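Local coordinates for protein aminopeptidase N (Francisella tularensis subsp. tularensis, PDB 5DLL) that is a zinc metallopeptidase of the M1 family that removes N-terminal amino acids, preferably alanine, and probably helps degrade intracellular peptides, at residues A[147-161]-A[182-196]. Residues are numbered along the deposited sequence; the frame is centred on the assembly and turned at random.
Sequences PDVMAAFTVKIIADK and NQHFAVWKDPFKKPC
V155 O accepts the backbone N-H of W188 at 2.8 Å, and V155 N donates back to W188 O. This is one rung of an antiparallel beta ladder in the N-terminal beta domain of the M1 aminopeptidase. Strand 150-160 pairs with 183-191 here, and its other edge bonds to strand 26-36. The hydrogen-bonded pairs include I157 with A186 and A159 with H184. Between F153 and A151 the register slips by two residues, a beta bulge. Segment 182-196 turns a corner at F192, and pairing resumes as K194 N and A151 O bond at 3.1 Å.

K194 crosses F153 at about a right angle. Its bent end brings NZ to 3.7 Å from F153 CB and into a salt bridge with D190 OD2 at 3.1 Å, met from above the carboxylate plane. This ties together the two sides of the corner. At the far end, poorly ordered K161 lies against H184, and its NZ salt-bridges D178. H184 NE2 bonds to Y164 O, which helps fix the ring.

P195 lies about 10 Å from the zinc ligand H313, between side chains. Two residues earlier, the K193 chain kinks twice (chi3 74°, chi4 68°), curling NZ back to M150 O at 3.0 Å.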
loop_
_atom_site.group_PDB
_atom_site.type_symbol
_atom_site.label_atom_id
_atom_site.label_comp_id
_atom_site.label_asym_id
_atom_site.label_seq_id
_atom_site.Cartn_x
_atom_site.Cartn_y
_atom_site.Cartn_z
ATOM N N PRO A 147 4.519 -4.830 -22.249
ATOM C CA PRO A 147 5.334 -5.585 -21.304
ATOM C C PRO A 147 5.712 -7.011 -21.737
ATOM O O PRO A 147 6.626 -7.588 -21.155
ATOM C CB PRO A 147 4.469 -5.599 -20.041
ATOM C CG PRO A 147 3.067 -5.525 -20.538
ATOM C CD PRO A 147 3.119 -4.703 -21.795
ATOM N N ASP A 148 5.029 -7.574 -22.735
ATOM C CA ASP A 148 5.363 -8.926 -23.218
ATOM C C ASP A 148 6.501 -8.932 -24.240
ATOM O O ASP A 148 6.864 -9.988 -24.760
ATOM C CB ASP A 148 4.128 -9.676 -23.757
ATOM C CG ASP A 148 3.464 -8.979 -24.928
ATOM O OD1 ASP A 148 3.597 -7.746 -25.051
ATOM O OD2 ASP A 148 2.791 -9.665 -25.726
ATOM N N VAL A 149 7.061 -7.758 -24.525
ATOM C CA VAL A 149 8.277 -7.657 -25.317
ATOM C C VAL A 149 9.404 -7.209 -24.391
ATOM O O VAL A 149 9.412 -6.065 -23.915
ATOM C CB VAL A 149 8.111 -6.674 -26.485
ATOM C CG1 VAL A 149 9.406 -6.558 -27.279
ATOM C CG2 VAL A 149 6.967 -7.126 -27.380
ATOM N N MET A 150 10.333 -8.134 -24.137
ATOM C CA MET A 150 11.435 -7.930 -23.203
ATOM C C MET A 150 12.770 -8.107 -23.911
ATOM O O MET A 150 12.958 -9.075 -24.647
ATOM C CB MET A 150 11.355 -8.942 -22.065
ATOM C CG MET A 150 10.064 -8.904 -21.258
ATOM S SD MET A 150 9.946 -10.315 -20.142
ATOM C CE MET A 150 9.938 -11.586 -21.406
ATOM N N ALA A 151 13.701 -7.191 -23.651
ATOM C CA ALA A 151 14.969 -7.151 -24.369
ATOM C C ALA A 151 16.151 -6.854 -23.452
ATOM O O ALA A 151 15.990 -6.271 -22.382
ATOM C CB ALA A 151 14.894 -6.105 -25.459
ATOM N N ALA A 152 17.339 -7.263 -23.894
ATOM C CA ALA A 152 18.589 -6.961 -23.199
ATOM C C ALA A 152 19.071 -5.554 -23.566
ATOM O O ALA A 152 19.297 -5.255 -24.738
ATOM C CB ALA A 152 19.644 -7.995 -23.548
ATOM N N PHE A 153 19.232 -4.702 -22.554
ATOM C CA PHE A 153 19.533 -3.280 -22.760
ATOM C C PHE A 153 21.004 -2.927 -22.542
ATOM O O PHE A 153 21.544 -3.167 -21.463
ATOM C CB PHE A 153 18.694 -2.418 -21.807
ATOM C CG PHE A 153 17.296 -2.149 -22.292
ATOM C CD1 PHE A 153 16.310 -3.119 -22.182
ATOM C CD2 PHE A 153 16.959 -0.916 -22.832
ATOM C CE1 PHE A 153 15.016 -2.870 -22.610
ATOM C CE2 PHE A 153 15.665 -0.662 -23.260
ATOM C CZ PHE A 153 14.692 -1.638 -23.150
ATOM N N THR A 154 21.634 -2.351 -23.564
ATOM C CA THR A 154 22.903 -1.638 -23.403
ATOM C C THR A 154 22.607 -0.170 -23.627
ATOM O O THR A 154 21.916 0.179 -24.578
ATOM C CB THR A 154 23.958 -2.077 -24.432
ATOM O OG1 THR A 154 24.043 -3.508 -24.457
ATOM C CG2 THR A 154 25.327 -1.476 -24.094
ATOM N N VAL A 155 23.130 0.689 -22.757
ATOM C CA VAL A 155 22.750 2.101 -22.744
ATOM C C VAL A 155 23.968 2.997 -22.517
ATOM O O VAL A 155 24.565 2.950 -21.449
ATOM C CB VAL A 155 21.712 2.378 -21.621
ATOM C CG1 VAL A 155 21.373 3.865 -21.530
ATOM C CG2 VAL A 155 20.450 1.542 -21.820
ATOM N N LYS A 156 24.329 3.809 -23.511
ATOM C CA LYS A 156 25.355 4.846 -23.328
ATOM C C LYS A 156 24.691 6.180 -22.994
ATOM O O LYS A 156 23.606 6.470 -23.490
ATOM C CB LYS A 156 26.233 4.995 -24.578
ATOM C CG LYS A 156 27.450 5.895 -24.363
ATOM C CD LYS A 156 28.202 6.192 -25.652
ATOM C CE LYS A 156 28.822 4.947 -26.272
ATOM N NZ LYS A 156 29.829 5.300 -27.311
ATOM N N ILE A 157 25.345 6.985 -22.155
ATOM C CA ILE A 157 24.853 8.321 -21.800
ATOM C C ILE A 157 25.973 9.347 -21.949
ATOM O O ILE A 157 27.012 9.216 -21.309
ATOM C CB ILE A 157 24.334 8.379 -20.342
ATOM C CG1 ILE A 157 23.259 7.313 -20.100
ATOM C CG2 ILE A 157 23.781 9.764 -20.020
ATOM C CD1 ILE A 157 22.787 7.237 -18.663
ATOM N N ILE A 158 25.749 10.370 -22.775
ATOM C CA ILE A 158 26.712 11.462 -22.961
ATOM C C ILE A 158 26.133 12.752 -22.387
ATOM O O ILE A 158 24.973 13.061 -22.625
ATOM C CB ILE A 158 27.051 11.655 -24.454
ATOM C CG1 ILE A 158 27.582 10.344 -25.049
ATOM C CG2 ILE A 158 28.079 12.765 -24.629
ATOM C CD1 ILE A 158 27.732 10.351 -26.555
ATOM N N ALA A 159 26.934 13.499 -21.629
ATOM C CA ALA A 159 26.459 14.737 -20.994
ATOM C C ALA A 159 27.594 15.634 -20.488
ATOM O O ALA A 159 28.764 15.257 -20.522
ATOM C CB ALA A 159 25.516 14.403 -19.845
ATOM N N ASP A 160 27.224 16.823 -20.016
ATOM C CA ASP A 160 28.170 17.774 -19.436
ATOM C C ASP A 160 28.661 17.281 -18.070
ATOM O O ASP A 160 27.867 16.809 -17.258
ATOM C CB ASP A 160 27.495 19.146 -19.294
ATOM C CG ASP A 160 28.463 20.246 -18.883
ATOM O OD1 ASP A 160 29.527 20.383 -19.524
ATOM O OD2 ASP A 160 28.151 20.983 -17.924
ATOM N N LYS A 161 29.965 17.400 -17.825
ATOM C CA LYS A 161 30.572 16.954 -16.563
ATOM C C LYS A 161 30.228 17.858 -15.390
ATOM O O LYS A 161 29.930 17.382 -14.297
ATOM C CB LYS A 161 32.093 16.923 -16.676
ATOM C CG LYS A 161 32.629 15.936 -17.689
ATOM C CD LYS A 161 34.031 15.469 -17.326
ATOM C CE LYS A 161 34.020 14.521 -16.135
ATOM N NZ LYS A 161 35.310 13.795 -15.986
ATOM N N ASN A 182 34.884 19.103 -22.403
ATOM C CA ASN A 182 33.976 19.368 -21.277
ATOM C C ASN A 182 32.870 18.333 -20.996
ATOM O O ASN A 182 31.993 18.585 -20.164
ATOM C CB ASN A 182 33.331 20.743 -21.489
ATOM C CG ASN A 182 32.563 20.832 -22.798
ATOM O OD1 ASN A 182 32.822 20.082 -23.742
ATOM N ND2 ASN A 182 31.612 21.756 -22.860
ATOM N N GLN A 183 32.906 17.179 -21.662
ATOM C CA GLN A 183 31.868 16.158 -21.478
ATOM C C GLN A 183 32.434 14.810 -21.027
ATOM O O GLN A 183 33.646 14.580 -21.065
ATOM C CB GLN A 183 31.058 15.982 -22.767
ATOM C CG GLN A 183 30.093 17.127 -23.034
ATOM C CD GLN A 183 29.067 16.798 -24.101
ATOM O OE1 GLN A 183 29.396 16.220 -25.135
ATOM N NE2 GLN A 183 27.814 17.167 -23.854
ATOM N N HIS A 184 31.534 13.931 -20.591
ATOM C CA HIS A 184 31.886 12.569 -20.201
ATOM C C HIS A 184 30.767 11.616 -20.571
ATOM O O HIS A 184 29.660 12.047 -20.894
ATOM C CB HIS A 184 32.207 12.479 -18.701
ATOM C CG HIS A 184 31.012 12.582 -17.800
ATOM N ND1 HIS A 184 30.880 11.821 -16.659
ATOM C CD2 HIS A 184 29.902 13.356 -17.864
ATOM C CE1 HIS A 184 29.742 12.123 -16.059
ATOM N NE2 HIS A 184 29.129 13.050 -16.770
ATOM N N PHE A 185 31.067 10.322 -20.531
ATOM C CA PHE A 185 30.082 9.297 -20.854
ATOM C C PHE A 185 30.146 8.119 -19.891
ATOM O O PHE A 185 31.079 7.996 -19.096
ATOM C CB PHE A 185 30.253 8.805 -22.298
ATOM C CG PHE A 185 31.386 7.831 -22.485
ATOM C CD1 PHE A 185 32.658 8.277 -22.821
ATOM C CD2 PHE A 185 31.178 6.465 -22.336
ATOM C CE1 PHE A 185 33.701 7.382 -22.998
ATOM C CE2 PHE A 185 32.216 5.565 -22.514
ATOM C CZ PHE A 185 33.480 6.024 -22.845
ATOM N N ALA A 186 29.131 7.266 -19.984
ATOM C CA ALA A 186 29.036 6.043 -19.197
ATOM C C ALA A 186 28.179 5.029 -19.951
ATOM O O ALA A 186 27.190 5.399 -20.583
ATOM C CB ALA A 186 28.433 6.336 -17.832
ATOM N N VAL A 187 28.566 3.759 -19.894
ATOM C CA VAL A 187 27.813 2.699 -20.542
ATOM C C VAL A 187 27.289 1.747 -19.471
ATOM O O VAL A 187 28.059 1.244 -18.651
ATOM C CB VAL A 187 28.673 1.929 -21.563
ATOM C CG1 VAL A 187 27.808 0.981 -22.387
ATOM C CG2 VAL A 187 29.408 2.901 -22.475
ATOM N N TRP A 188 25.978 1.518 -19.484
ATOM C CA TRP A 188 25.315 0.653 -18.517
ATOM C C TRP A 188 24.697 -0.542 -19.227
ATOM O O TRP A 188 23.759 -0.387 -20.012
ATOM C CB TRP A 188 24.223 1.429 -17.784
ATOM C CG TRP A 188 24.748 2.520 -16.913
ATOM C CD1 TRP A 188 25.013 3.809 -17.276
ATOM C CD2 TRP A 188 25.072 2.417 -15.525
ATOM N NE1 TRP A 188 25.488 4.514 -16.196
ATOM C CE2 TRP A 188 25.534 3.682 -15.109
ATOM C CE3 TRP A 188 25.022 1.376 -14.595
ATOM C CZ2 TRP A 188 25.938 3.935 -13.801
ATOM C CZ3 TRP A 188 25.424 1.626 -13.297
ATOM C CH2 TRP A 188 25.877 2.897 -12.909
ATOM N N LYS A 189 25.223 -1.730 -18.949
ATOM C CA LYS A 189 24.688 -2.966 -19.514
ATOM C C LYS A 189 23.827 -3.698 -18.492
ATOM O O LYS A 189 24.209 -3.830 -17.333
ATOM C CB LYS A 189 25.826 -3.873 -19.990
ATOM C CG LYS A 189 25.365 -5.187 -20.598
ATOM C CD LYS A 189 26.440 -5.802 -21.483
ATOM C CE LYS A 189 26.149 -7.264 -21.790
ATOM N NZ LYS A 189 24.776 -7.475 -22.330
ATOM N N ASP A 190 22.662 -4.159 -18.934
ATOM C CA ASP A 190 21.766 -4.983 -18.126
ATOM C C ASP A 190 21.485 -6.264 -18.921
ATOM O O ASP A 190 20.666 -6.258 -19.843
ATOM C CB ASP A 190 20.465 -4.228 -17.822
ATOM C CG ASP A 190 19.513 -5.010 -16.919
ATOM O OD1 ASP A 190 19.700 -6.229 -16.730
ATOM O OD2 ASP A 190 18.562 -4.397 -16.397
ATOM N N PRO A 191 22.164 -7.366 -18.561
ATOM C CA PRO A 191 22.141 -8.594 -19.361
ATOM C C PRO A 191 20.828 -9.365 -19.357
ATOM O O PRO A 191 20.649 -10.241 -20.203
ATOM C CB PRO A 191 23.245 -9.450 -18.727
ATOM C CG PRO A 191 23.347 -8.970 -17.325
ATOM C CD PRO A 191 22.991 -7.513 -17.346
ATOM N N PHE A 192 19.925 -9.054 -18.427
ATOM C CA PHE A 192 18.664 -9.790 -18.308
ATOM C C PHE A 192 17.564 -9.086 -19.081
ATOM O O PHE A 192 17.367 -7.878 -18.930
ATOM C CB PHE A 192 18.252 -9.956 -16.837
ATOM C CG PHE A 192 19.357 -10.481 -15.956
ATOM C CD1 PHE A 192 19.678 -11.833 -15.953
ATOM C CD2 PHE A 192 20.093 -9.616 -15.150
ATOM C CE1 PHE A 192 20.705 -12.312 -15.155
ATOM C CE2 PHE A 192 21.120 -10.092 -14.355
ATOM C CZ PHE A 192 21.424 -11.441 -14.354
ATOM N N LYS A 193 16.856 -9.859 -19.902
ATOM C CA LYS A 193 15.702 -9.370 -20.654
ATOM C C LYS A 193 14.679 -8.693 -19.728
ATOM O O LYS A 193 14.315 -9.244 -18.688
ATOM C CB LYS A 193 15.026 -10.526 -21.399
ATOM C CG LYS A 193 15.853 -11.121 -22.529
ATOM C CD LYS A 193 15.319 -12.481 -22.965
ATOM C CE LYS A 193 14.024 -12.380 -23.762
ATOM N NZ LYS A 193 14.205 -11.744 -25.102
ATOM N N LYS A 194 14.236 -7.492 -20.103
ATOM C CA LYS A 194 13.200 -6.778 -19.359
ATOM C C LYS A 194 12.296 -5.986 -20.291
ATOM O O LYS A 194 12.727 -5.577 -21.372
ATOM C CB LYS A 194 13.820 -5.831 -18.326
ATOM C CG LYS A 194 14.561 -4.625 -18.892
ATOM C CD LYS A 194 14.948 -3.669 -17.771
ATOM C CE LYS A 194 15.647 -2.416 -18.281
ATOM N NZ LYS A 194 17.116 -2.607 -18.445
ATOM N N PRO A 195 11.038 -5.758 -19.872
ATOM C CA PRO A 195 10.165 -4.861 -20.626
ATOM C C PRO A 195 10.585 -3.402 -20.428
ATOM O O PRO A 195 11.221 -3.072 -19.430
ATOM C CB PRO A 195 8.782 -5.134 -20.034
ATOM C CG PRO A 195 9.045 -5.608 -18.648
ATOM C CD PRO A 195 10.378 -6.298 -18.666
ATOM N N CYS A 196 10.233 -2.536 -21.369
ATOM C CA CYS A 196 10.721 -1.159 -21.346
ATOM C C CYS A 196 10.182 -0.307 -20.189
ATOM O O CYS A 196 10.805 0.692 -19.840
ATOM C CB CYS A 196 10.452 -0.465 -22.688
ATOM S SG CYS A 196 8.739 -0.503 -23.266
#